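Local coordinates for RNA-binding protein (Sulfolobus solfataricus, PDB 2NRQ) that is of unknown function but belongs to an archaeal family that resembles RNA-binding proteins in structure, although a role in binding RNA is considered unlikely, at residues K22-F30 against Y105-V113; S95-L106 against G117-N128. All blocks are in the same frame, centred on the assembly; numbering follows the deposited sequence.

Overall arrangement
After strand 7-14 comes helix 20-30, which carries K22-F30. Strands 39-46 and 52-60, helices 62-73 and 78-85 and strands 92-93 and 96-101 follow before its partner is reached. Interaction 1 then closes a loop of 74 residues by bringing Y105-V113, the end of helix 103-109 and the turn after it, against that helix. Interaction 2 closes a loop of 10 residues; its strands 96-101 and 121-126 lie side by side, antiparallel. The two contacts cross in sequence and share Y105 and L106. Helix 103-109 is common to both: interaction 1 joins it to helix 20-30, interaction 2 to strand 121-126. I27 of the first meets I121 of the second, linking the helix pair to the sheet.

Interaction 1: K22-F30 against Y105-V113; sequences KIVNTIESF and YLIAEHRLV
F30 and L106 form the aromatic part of the contact. Methyl CD1 of L106 sits over the centre of the F30 ring in a CH-pi contact, 3.8 Å from the centroid and only 8° off the ring normal. The ring reaches this far because CG of F30 is anti to its backbone N (chi1 -165°), which carries it across to the turn after helix 103-109. There the carbonyl O of H110 lies at the ring's edge, near its plane, 3.4 Å from CE1 of F30, where the positively polarised ring hydrogens would suit it. L112 approaches the far end of the ring obliquely, its CG 3.9 Å from CZ of F30, and K75 adds a cation-pi contact to the same ring.

The aliphatic packing joins two helices that cross nearly at right angles, at 85°, with their axes 9.5 Å apart. They belong to an alpha+beta fold built on an antiparallel sheet, and I27 rests on V12 of strand 7-14. Beta-branched residues fill the closest part of the crossing: CG2 of I107 lies 3.5 Å from CB of T26, with the two side chains roughly perpendicular. The same methyl also touches CG1 of I23. The methylenes of K22 run obliquely over I107, CD of K22 being 3.6 Å from CB of I107, while the residue itself remains exposed, as suits a long chain with a charged end.

The side-chain hydroxyl of T26, a buried residue, is satisfied inside its own helix. OG1 turns back to K22 O (2.7 Å), and the backbone N of T26 reaches that oxygen from the opposite face of the carbonyl plane; methyl CG2 is thereby presented to L106. In the other segment, Y105 O accepts from both E109 N and R111 N, and H110, with positive phi, takes the chain out of the helix.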
loop_
_atom_site.group_PDB
_atom_site.type_symbol
_atom_site.label_atom_id
_atom_site.label_comp_id
_atom_site.label_asym_id
_atom_site.label_seq_id
_atom_site.Cartn_x
_atom_site.Cartn_y
_atom_site.Cartn_z
ATOM N N LYS A 22 15.088 5.765 4.818
ATOM C CA LYS A 22 14.297 5.332 5.953
ATOM C C LYS A 22 12.988 4.718 5.450
ATOM O O LYS A 22 12.584 3.649 5.903
ATOM C CB LYS A 22 14.024 6.544 6.853
ATOM C CG LYS A 22 13.562 6.226 8.262
ATOM C CD LYS A 22 12.201 5.566 8.262
ATOM C CE LYS A 22 11.876 5.068 9.647
ATOM N NZ LYS A 22 13.012 4.250 10.184
ATOM N N ILE A 23 12.331 5.392 4.508
ATOM C CA ILE A 23 11.070 4.900 3.946
ATOM C C ILE A 23 11.244 3.591 3.156
ATOM O O ILE A 23 10.479 2.635 3.330
ATOM C CB ILE A 23 10.435 5.957 3.019
ATOM C CG1 ILE A 23 10.205 7.253 3.788
ATOM C CG2 ILE A 23 9.109 5.454 2.467
ATOM C CD1 ILE A 23 9.761 8.427 2.910
ATOM N N VAL A 24 12.255 3.560 2.291
ATOM C CA VAL A 24 12.546 2.387 1.468
ATOM C C VAL A 24 12.759 1.171 2.342
ATOM O O VAL A 24 12.123 0.133 2.139
ATOM C CB VAL A 24 13.840 2.586 0.616
ATOM C CG1 VAL A 24 14.165 1.306 -0.161
ATOM C CG2 VAL A 24 13.658 3.751 -0.345
ATOM N N ASN A 25 13.664 1.306 3.310
ATOM C CA ASN A 25 13.964 0.201 4.206
ATOM C C ASN A 25 12.719 -0.227 4.937
ATOM O O ASN A 25 12.418 -1.426 5.011
ATOM C CB ASN A 25 15.032 0.582 5.218
ATOM C CG ASN A 25 16.327 0.999 4.564
ATOM O OD1 ASN A 25 16.702 0.472 3.510
ATOM N ND2 ASN A 25 17.033 1.943 5.191
ATOM N N THR A 26 11.985 0.751 5.465
ATOM C CA THR A 26 10.761 0.440 6.182
ATOM C C THR A 26 9.843 -0.383 5.291
ATOM O O THR A 26 9.397 -1.465 5.682
ATOM C CB THR A 26 10.007 1.713 6.635
ATOM O OG1 THR A 26 10.799 2.428 7.587
ATOM C CG2 THR A 26 8.680 1.343 7.291
ATOM N N ILE A 27 9.569 0.114 4.089
ATOM C CA ILE A 27 8.679 -0.608 3.183
ATOM C C ILE A 27 9.204 -1.977 2.749
ATOM O O ILE A 27 8.480 -2.971 2.794
ATOM C CB ILE A 27 8.349 0.237 1.938
ATOM C CG1 ILE A 27 7.598 1.505 2.367
ATOM C CG2 ILE A 27 7.530 -0.580 0.961
ATOM C CD1 ILE A 27 7.081 2.348 1.231
ATOM N N GLU A 28 10.466 -2.043 2.344
ATOM C CA GLU A 28 11.018 -3.318 1.905
ATOM C C GLU A 28 11.084 -4.327 3.057
ATOM O O GLU A 28 11.035 -5.544 2.842
ATOM C CB GLU A 28 12.391 -3.105 1.264
ATOM C CG GLU A 28 12.331 -2.079 0.163
ATOM C CD GLU A 28 13.545 -2.062 -0.735
ATOM O OE1 GLU A 28 14.682 -2.071 -0.225
ATOM O OE2 GLU A 28 13.351 -2.024 -1.965
ATOM N N SER A 29 11.180 -3.829 4.279
ATOM C CA SER A 29 11.210 -4.721 5.426
ATOM C C SER A 29 9.791 -5.144 5.805
ATOM O O SER A 29 9.468 -6.332 5.891
ATOM C CB SER A 29 11.851 -4.027 6.613
ATOM O OG SER A 29 11.599 -4.784 7.775
ATOM N N PHE A 30 8.939 -4.155 6.025
ATOM C CA PHE A 30 7.562 -4.411 6.394
ATOM C C PHE A 30 6.892 -5.445 5.488
ATOM O O PHE A 30 6.056 -6.217 5.936
ATOM C CB PHE A 30 6.770 -3.107 6.345
ATOM C CG PHE A 30 5.442 -3.186 7.035
ATOM C CD1 PHE A 30 5.339 -2.932 8.404
ATOM C CD2 PHE A 30 4.293 -3.531 6.323
ATOM C CE1 PHE A 30 4.109 -3.017 9.055
ATOM C CE2 PHE A 30 3.060 -3.619 6.964
ATOM C CZ PHE A 30 2.968 -3.362 8.333
ATOM N N TYR A 105 2.950 6.883 10.256
ATOM C CA TYR A 105 2.659 5.705 11.054
ATOM C C TYR A 105 3.450 4.447 10.720
ATOM O O TYR A 105 3.792 3.670 11.618
ATOM C CB TYR A 105 1.173 5.382 10.970
ATOM C CG TYR A 105 0.338 6.176 11.936
ATOM C CD1 TYR A 105 0.417 5.940 13.305
ATOM C CD2 TYR A 105 -0.523 7.169 11.488
ATOM C CE1 TYR A 105 -0.340 6.666 14.198
ATOM C CE2 TYR A 105 -1.282 7.904 12.372
ATOM C CZ TYR A 105 -1.190 7.649 13.729
ATOM O OH TYR A 105 -1.961 8.372 14.611
ATOM N N LEU A 106 3.740 4.229 9.440
ATOM C CA LEU A 106 4.470 3.027 9.053
ATOM C C LEU A 106 5.958 3.109 9.380
ATOM O O LEU A 106 6.535 2.161 9.902
ATOM C CB LEU A 106 4.295 2.742 7.561
ATOM C CG LEU A 106 4.603 1.284 7.207
ATOM C CD1 LEU A 106 3.352 0.450 7.437
ATOM C CD2 LEU A 106 5.051 1.159 5.765
ATOM N N ILE A 107 6.579 4.242 9.079
ATOM C CA ILE A 107 8.002 4.400 9.345
ATOM C C ILE A 107 8.315 4.673 10.816
ATOM O O ILE A 107 9.419 4.392 11.291
ATOM C CB ILE A 107 8.607 5.529 8.477
ATOM C CG1 ILE A 107 7.675 6.737 8.472
ATOM C CG2 ILE A 107 8.837 5.029 7.063
ATOM C CD1 ILE A 107 8.105 7.850 7.553
ATOM N N ALA A 108 7.341 5.211 11.539
ATOM C CA ALA A 108 7.545 5.519 12.942
ATOM C C ALA A 108 7.038 4.437 13.891
ATOM O O ALA A 108 7.564 4.298 14.996
ATOM C CB ALA A 108 6.906 6.846 13.273
ATOM N N GLU A 109 6.037 3.662 13.473
ATOM C CA GLU A 109 5.489 2.611 14.333
ATOM C C GLU A 109 5.126 1.315 13.627
ATOM O O GLU A 109 4.385 0.508 14.177
ATOM C CB GLU A 109 4.244 3.124 15.060
ATOM C CG GLU A 109 4.509 4.287 15.994
ATOM C CD GLU A 109 3.236 4.932 16.493
ATOM O OE1 GLU A 109 2.439 4.242 17.172
ATOM O OE2 GLU A 109 3.037 6.132 16.201
ATOM N N HIS A 110 5.636 1.105 12.419
ATOM C CA HIS A 110 5.322 -0.111 11.672
ATOM C C HIS A 110 3.829 -0.398 11.768
ATOM O O HIS A 110 3.427 -1.527 12.030
ATOM C CB HIS A 110 6.096 -1.307 12.231
ATOM C CG HIS A 110 7.577 -1.221 12.030
ATOM N ND1 HIS A 110 8.317 -0.118 12.402
ATOM C CD2 HIS A 110 8.460 -2.109 11.515
ATOM C CE1 HIS A 110 9.591 -0.331 12.126
ATOM N NE2 HIS A 110 9.705 -1.533 11.586
ATOM N N ARG A 111 3.007 0.622 11.553
ATOM C CA ARG A 111 1.568 0.430 11.652
ATOM C C ARG A 111 0.790 0.982 10.466
ATOM O O ARG A 111 0.959 2.138 10.072
ATOM C CB ARG A 111 1.061 1.059 12.948
ATOM C CG ARG A 111 -0.264 0.501 13.426
ATOM C CD ARG A 111 -0.353 0.593 14.936
ATOM N NE ARG A 111 -0.352 1.975 15.395
ATOM C CZ ARG A 111 -1.423 2.760 15.378
ATOM N NH1 ARG A 111 -2.586 2.295 14.929
ATOM N NH2 ARG A 111 -1.330 4.013 15.807
ATOM N N LEU A 112 -0.064 0.138 9.900
ATOM C CA LEU A 112 -0.878 0.510 8.759
ATOM C C LEU A 112 -2.116 1.264 9.199
ATOM O O LEU A 112 -3.044 0.680 9.736
ATOM C CB LEU A 112 -1.298 -0.736 7.990
ATOM C CG LEU A 112 -0.228 -1.433 7.166
ATOM C CD1 LEU A 112 -0.753 -2.781 6.665
ATOM C CD2 LEU A 112 0.167 -0.524 6.007
ATOM N N VAL A 113 -2.129 2.564 8.965
ATOM C CA VAL A 113 -3.264 3.393 9.338
ATOM C C VAL A 113 -3.750 4.144 8.110
ATOM O O VAL A 113 -3.027 4.967 7.554
ATOM C CB VAL A 113 -2.869 4.405 10.433
ATOM C CG1 VAL A 113 -3.976 5.413 10.635
ATOM C CG2 VAL A 113 -2.573 3.677 11.723
#

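Interaction 2: S95-L106 against G117-N128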
loop_
_atom_site.group_PDB
_atom_site.type_symbol
_atom_site.label_atom_id
_atom_site.label_comp_id
_atom_site.label_asym_id
_atom_site.label_seq_id
_atom_site.Cartn_x
_atom_site.Cartn_y
_atom_site.Cartn_z
ATOM N N SER A 95 -12.146 -2.402 -10.949
ATOM C CA SER A 95 -11.971 -3.626 -10.178
ATOM C C SER A 95 -10.766 -3.554 -9.240
ATOM O O SER A 95 -10.369 -4.558 -8.636
ATOM C CB SER A 95 -11.823 -4.823 -11.119
ATOM O OG SER A 95 -12.019 -6.038 -10.412
ATOM N N LYS A 96 -10.186 -2.365 -9.118
ATOM C CA LYS A 96 -9.037 -2.194 -8.245
ATOM C C LYS A 96 -9.387 -1.404 -6.993
ATOM O O LYS A 96 -10.134 -0.434 -7.040
ATOM C CB LYS A 96 -7.879 -1.540 -9.008
ATOM C CG LYS A 96 -8.258 -0.334 -9.818
ATOM C CD LYS A 96 -7.062 0.197 -10.602
ATOM C CE LYS A 96 -6.609 -0.771 -11.698
ATOM N NZ LYS A 96 -5.687 -0.112 -12.688
ATOM N N LEU A 97 -8.852 -1.865 -5.869
ATOM C CA LEU A 97 -9.069 -1.264 -4.562
ATOM C C LEU A 97 -7.858 -0.414 -4.214
ATOM O O LEU A 97 -6.728 -0.899 -4.272
ATOM C CB LEU A 97 -9.230 -2.367 -3.512
ATOM C CG LEU A 97 -9.372 -1.937 -2.047
ATOM C CD1 LEU A 97 -10.736 -1.297 -1.830
ATOM C CD2 LEU A 97 -9.198 -3.151 -1.124
ATOM N N TYR A 98 -8.090 0.845 -3.849
ATOM C CA TYR A 98 -7.004 1.741 -3.494
ATOM C C TYR A 98 -6.926 1.921 -1.987
ATOM O O TYR A 98 -7.825 2.488 -1.378
ATOM C CB TYR A 98 -7.199 3.109 -4.148
ATOM C CG TYR A 98 -7.106 3.096 -5.653
ATOM C CD1 TYR A 98 -6.030 3.695 -6.310
ATOM C CD2 TYR A 98 -8.088 2.476 -6.429
ATOM C CE1 TYR A 98 -5.930 3.677 -7.704
ATOM C CE2 TYR A 98 -8.001 2.454 -7.820
ATOM C CZ TYR A 98 -6.918 3.057 -8.450
ATOM O OH TYR A 98 -6.835 3.046 -9.824
ATOM N N LEU A 99 -5.851 1.444 -1.381
ATOM C CA LEU A 99 -5.686 1.600 0.050
ATOM C C LEU A 99 -4.540 2.567 0.301
ATOM O O LEU A 99 -3.385 2.232 0.053
ATOM C CB LEU A 99 -5.361 0.257 0.693
ATOM C CG LEU A 99 -6.216 -0.944 0.295
ATOM C CD1 LEU A 99 -5.748 -2.164 1.072
ATOM C CD2 LEU A 99 -7.675 -0.655 0.575
ATOM N N ARG A 100 -4.848 3.770 0.778
ATOM C CA ARG A 100 -3.802 4.747 1.049
ATOM C C ARG A 100 -3.390 4.748 2.514
ATOM O O ARG A 100 -4.159 5.141 3.378
ATOM C CB ARG A 100 -4.235 6.153 0.625
ATOM C CG ARG A 100 -5.703 6.405 0.607
ATOM C CD ARG A 100 -6.259 6.298 -0.802
ATOM N NE ARG A 100 -5.681 7.310 -1.672
ATOM C CZ ARG A 100 -6.082 7.556 -2.915
ATOM N NH1 ARG A 100 -7.076 6.865 -3.449
ATOM N NH2 ARG A 100 -5.482 8.499 -3.627
ATOM N N PHE A 101 -2.165 4.311 2.785
ATOM C CA PHE A 101 -1.665 4.243 4.155
ATOM C C PHE A 101 -0.834 5.446 4.567
ATOM O O PHE A 101 -0.251 6.138 3.729
ATOM C CB PHE A 101 -0.866 2.959 4.344
ATOM C CG PHE A 101 -1.705 1.719 4.238
ATOM C CD1 PHE A 101 -2.555 1.349 5.280
ATOM C CD2 PHE A 101 -1.691 0.951 3.079
ATOM C CE1 PHE A 101 -3.378 0.233 5.167
ATOM C CE2 PHE A 101 -2.513 -0.170 2.952
ATOM C CZ PHE A 101 -3.360 -0.529 4.001
ATOM N N ASP A 102 -0.784 5.686 5.871
ATOM C CA ASP A 102 -0.049 6.818 6.438
ATOM C C ASP A 102 1.458 6.581 6.473
ATOM O O ASP A 102 1.924 5.645 7.118
ATOM C CB ASP A 102 -0.550 7.074 7.863
ATOM C CG ASP A 102 -0.004 8.347 8.454
ATOM O OD1 ASP A 102 -0.654 9.400 8.277
ATOM O OD2 ASP A 102 1.077 8.298 9.085
ATOM N N LYS A 103 2.222 7.431 5.794
ATOM C CA LYS A 103 3.677 7.292 5.784
ATOM C C LYS A 103 4.273 7.388 7.185
ATOM O O LYS A 103 5.100 6.571 7.573
ATOM C CB LYS A 103 4.316 8.362 4.894
ATOM C CG LYS A 103 4.292 8.012 3.428
ATOM C CD LYS A 103 5.175 8.937 2.595
ATOM C CE LYS A 103 4.567 10.311 2.436
ATOM N NZ LYS A 103 5.253 11.043 1.351
ATOM N N GLN A 104 3.843 8.399 7.935
ATOM C CA GLN A 104 4.316 8.640 9.299
ATOM C C GLN A 104 4.171 7.398 10.174
ATOM O O GLN A 104 5.143 6.921 10.754
ATOM C CB GLN A 104 3.528 9.792 9.935
ATOM C CG GLN A 104 3.523 11.119 9.150
ATOM C CD GLN A 104 2.451 11.200 8.053
ATOM O OE1 GLN A 104 2.038 12.292 7.653
ATOM N NE2 GLN A 104 2.010 10.049 7.559
ATOM N N TYR A 105 2.950 6.883 10.256
ATOM C CA TYR A 105 2.659 5.705 11.054
ATOM C C TYR A 105 3.450 4.447 10.720
ATOM O O TYR A 105 3.792 3.670 11.618
ATOM C CB TYR A 105 1.173 5.382 10.970
ATOM C CG TYR A 105 0.338 6.176 11.936
ATOM C CD1 TYR A 105 0.417 5.940 13.305
ATOM C CD2 TYR A 105 -0.523 7.169 11.488
ATOM C CE1 TYR A 105 -0.340 6.666 14.198
ATOM C CE2 TYR A 105 -1.282 7.904 12.372
ATOM C CZ TYR A 105 -1.190 7.649 13.729
ATOM O OH TYR A 105 -1.961 8.372 14.611
ATOM N N LEU A 106 3.740 4.229 9.440
ATOM C CA LEU A 106 4.470 3.027 9.053
ATOM C C LEU A 106 5.958 3.109 9.380
ATOM O O LEU A 106 6.535 2.161 9.902
ATOM C CB LEU A 106 4.295 2.742 7.561
ATOM C CG LEU A 106 4.603 1.284 7.207
ATOM C CD1 LEU A 106 3.352 0.450 7.437
ATOM C CD2 LEU A 106 5.051 1.159 5.765
ATOM N N GLY A 117 -5.862 11.250 0.770
ATOM C CA GLY A 117 -4.992 11.966 -0.134
ATOM C C GLY A 117 -4.011 11.081 -0.875
ATOM O O GLY A 117 -4.083 9.850 -0.803
ATOM N N ASP A 118 -3.088 11.720 -1.591
ATOM C CA ASP A 118 -2.094 10.995 -2.358
ATOM C C ASP A 118 -0.704 11.010 -1.735
ATOM O O ASP A 118 0.185 10.280 -2.182
ATOM C CB ASP A 118 -2.058 11.540 -3.774
ATOM C CG ASP A 118 -3.351 11.299 -4.503
ATOM O OD1 ASP A 118 -3.727 10.119 -4.651
ATOM O OD2 ASP A 118 -3.995 12.283 -4.923
ATOM N N ASP A 119 -0.525 11.833 -0.705
ATOM C CA ASP A 119 0.752 11.907 -0.004
ATOM C C ASP A 119 0.719 10.810 1.060
ATOM O O ASP A 119 0.716 11.072 2.272
ATOM C CB ASP A 119 0.922 13.279 0.643
ATOM C CG ASP A 119 2.231 13.416 1.391
ATOM O OD1 ASP A 119 3.293 13.167 0.790
ATOM O OD2 ASP A 119 2.197 13.778 2.581
ATOM N N VAL A 120 0.696 9.571 0.572
ATOM C CA VAL A 120 0.627 8.376 1.406
ATOM C C VAL A 120 1.354 7.226 0.721
ATOM O O VAL A 120 1.834 7.370 -0.388
ATOM C CB VAL A 120 -0.840 7.939 1.569
ATOM C CG1 VAL A 120 -1.635 9.012 2.284
ATOM C CG2 VAL A 120 -1.442 7.668 0.179
ATOM N N ILE A 121 1.435 6.085 1.394
ATOM C CA ILE A 121 2.026 4.892 0.792
ATOM C C ILE A 121 0.798 4.227 0.190
ATOM O O ILE A 121 -0.014 3.651 0.905
ATOM C CB ILE A 121 2.630 3.937 1.832
ATOM C CG1 ILE A 121 3.869 4.570 2.468
ATOM C CG2 ILE A 121 2.984 2.614 1.162
ATOM C CD1 ILE A 121 4.435 3.773 3.625
ATOM N N LYS A 122 0.660 4.314 -1.123
ATOM C CA LYS A 122 -0.511 3.777 -1.792
ATOM C C LYS A 122 -0.410 2.316 -2.235
ATOM O O LYS A 122 0.529 1.923 -2.929
ATOM C CB LYS A 122 -0.831 4.667 -2.991
ATOM C CG LYS A 122 -2.237 4.538 -3.505
ATOM C CD LYS A 122 -2.457 5.463 -4.676
ATOM C CE LYS A 122 -2.333 6.912 -4.260
ATOM N NZ LYS A 122 -2.326 7.827 -5.436
ATOM N N CYS A 123 -1.387 1.512 -1.829
ATOM C CA CYS A 123 -1.415 0.109 -2.209
ATOM C C CYS A 123 -2.652 -0.154 -3.044
ATOM O O CYS A 123 -3.764 -0.107 -2.545
ATOM C CB CYS A 123 -1.432 -0.766 -0.971
ATOM S SG CYS A 123 0.017 -0.562 0.063
ATOM N N ILE A 124 -2.448 -0.438 -4.322
ATOM C CA ILE A 124 -3.545 -0.687 -5.247
ATOM C C ILE A 124 -3.648 -2.150 -5.625
ATOM O O ILE A 124 -2.741 -2.688 -6.247
ATOM C CB ILE A 124 -3.364 0.129 -6.542
ATOM C CG1 ILE A 124 -3.271 1.620 -6.196
ATOM C CG2 ILE A 124 -4.517 -0.145 -7.513
ATOM C CD1 ILE A 124 -2.805 2.481 -7.329
ATOM N N ILE A 125 -4.764 -2.777 -5.258
ATOM C CA ILE A 125 -5.011 -4.177 -5.572
ATOM C C ILE A 125 -6.024 -4.304 -6.710
ATOM O O ILE A 125 -7.011 -3.574 -6.761
ATOM C CB ILE A 125 -5.555 -4.944 -4.349
ATOM C CG1 ILE A 125 -4.494 -5.013 -3.249
ATOM C CG2 ILE A 125 -5.952 -6.348 -4.751
ATOM C CD1 ILE A 125 -4.270 -3.715 -2.553
ATOM N N SER A 126 -5.773 -5.233 -7.625
ATOM C CA SER A 126 -6.674 -5.444 -8.747
ATOM C C SER A 126 -7.331 -6.812 -8.623
ATOM O O SER A 126 -6.657 -7.833 -8.499
ATOM C CB SER A 126 -5.902 -5.353 -10.054
ATOM O OG SER A 126 -4.955 -4.306 -9.978
ATOM N N PHE A 127 -8.657 -6.823 -8.642
ATOM C CA PHE A 127 -9.416 -8.058 -8.534
ATOM C C PHE A 127 -10.070 -8.314 -9.876
ATOM O O PHE A 127 -10.182 -7.412 -10.703
ATOM C CB PHE A 127 -10.509 -7.912 -7.469
ATOM C CG PHE A 127 -9.983 -7.741 -6.072
ATOM C CD1 PHE A 127 -9.606 -8.845 -5.317
ATOM C CD2 PHE A 127 -9.851 -6.476 -5.515
ATOM C CE1 PHE A 127 -9.102 -8.691 -4.024
ATOM C CE2 PHE A 127 -9.347 -6.311 -4.220
ATOM C CZ PHE A 127 -8.973 -7.421 -3.474
ATOM N N ASN A 128 -10.487 -9.549 -10.104
ATOM C CA ASN A 128 -11.178 -9.864 -11.342
ATOM C C ASN A 128 -12.440 -10.588 -10.912
ATOM O O ASN A 128 -12.818 -11.608 -11.490
ATOM C CB ASN A 128 -10.324 -10.752 -12.247
ATOM C CG ASN A 128 -10.753 -10.663 -13.698
ATOM O OD1 ASN A 128 -10.933 -9.566 -14.229
ATOM N ND2 ASN A 128 -10.917 -11.809 -14.348
#
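The R100 and D118 side chains run alongside each other in a common direction, their flat ends turned 49° from one another. Bends at chi2 and chi3 (-99° and -63°) bring the guanidinium of R100 to G117 and D118. Its NH2 makes a salt bridge to OD1 of D118 (2.6 Å), and NE donates to G117 O (3.1 Å), so two points hold the flat group. K122 reaches the same carboxylate oxygen with NZ (2.8 Å), on the anti side but well out of the carboxylate plane, while its CE lies over a face of the guanidinium. The shared carboxylate would offset the closeness of the two cations.

On the sheet face bearing Y98, R100, K122 and I124, CG2 of I124 stands over the centre of the Y98 ring in a CH-pi contact, 4.1 Å from the centroid. On the face bearing L97, L99, F101, I121, C123 and I125, C123 SG meets the edge of the F101 ring, 4.9 Å from its centroid; these compact and aromatic residues suit the buried side. L97 CB comes to the edge of the F127 ring, 4.0 Å from CE2.

K103 crosses D119 at about a right angle in a salt bridge, NZ meeting OD1 at 2.9 Å from above the carboxylate plane; E18 makes a second salt bridge to the ammonium group, and F13 O accepts a hydrogen bond from it.

L99 and C123 exchange two backbone hydrogen bonds, L99 N to C123 O being 2.8 Å. D102 caps helix 103-109 by accepting from Y105 N. Strand 121-126 runs between 96-101 and 7-14, and its I121 packs against L106 of helix 103-109.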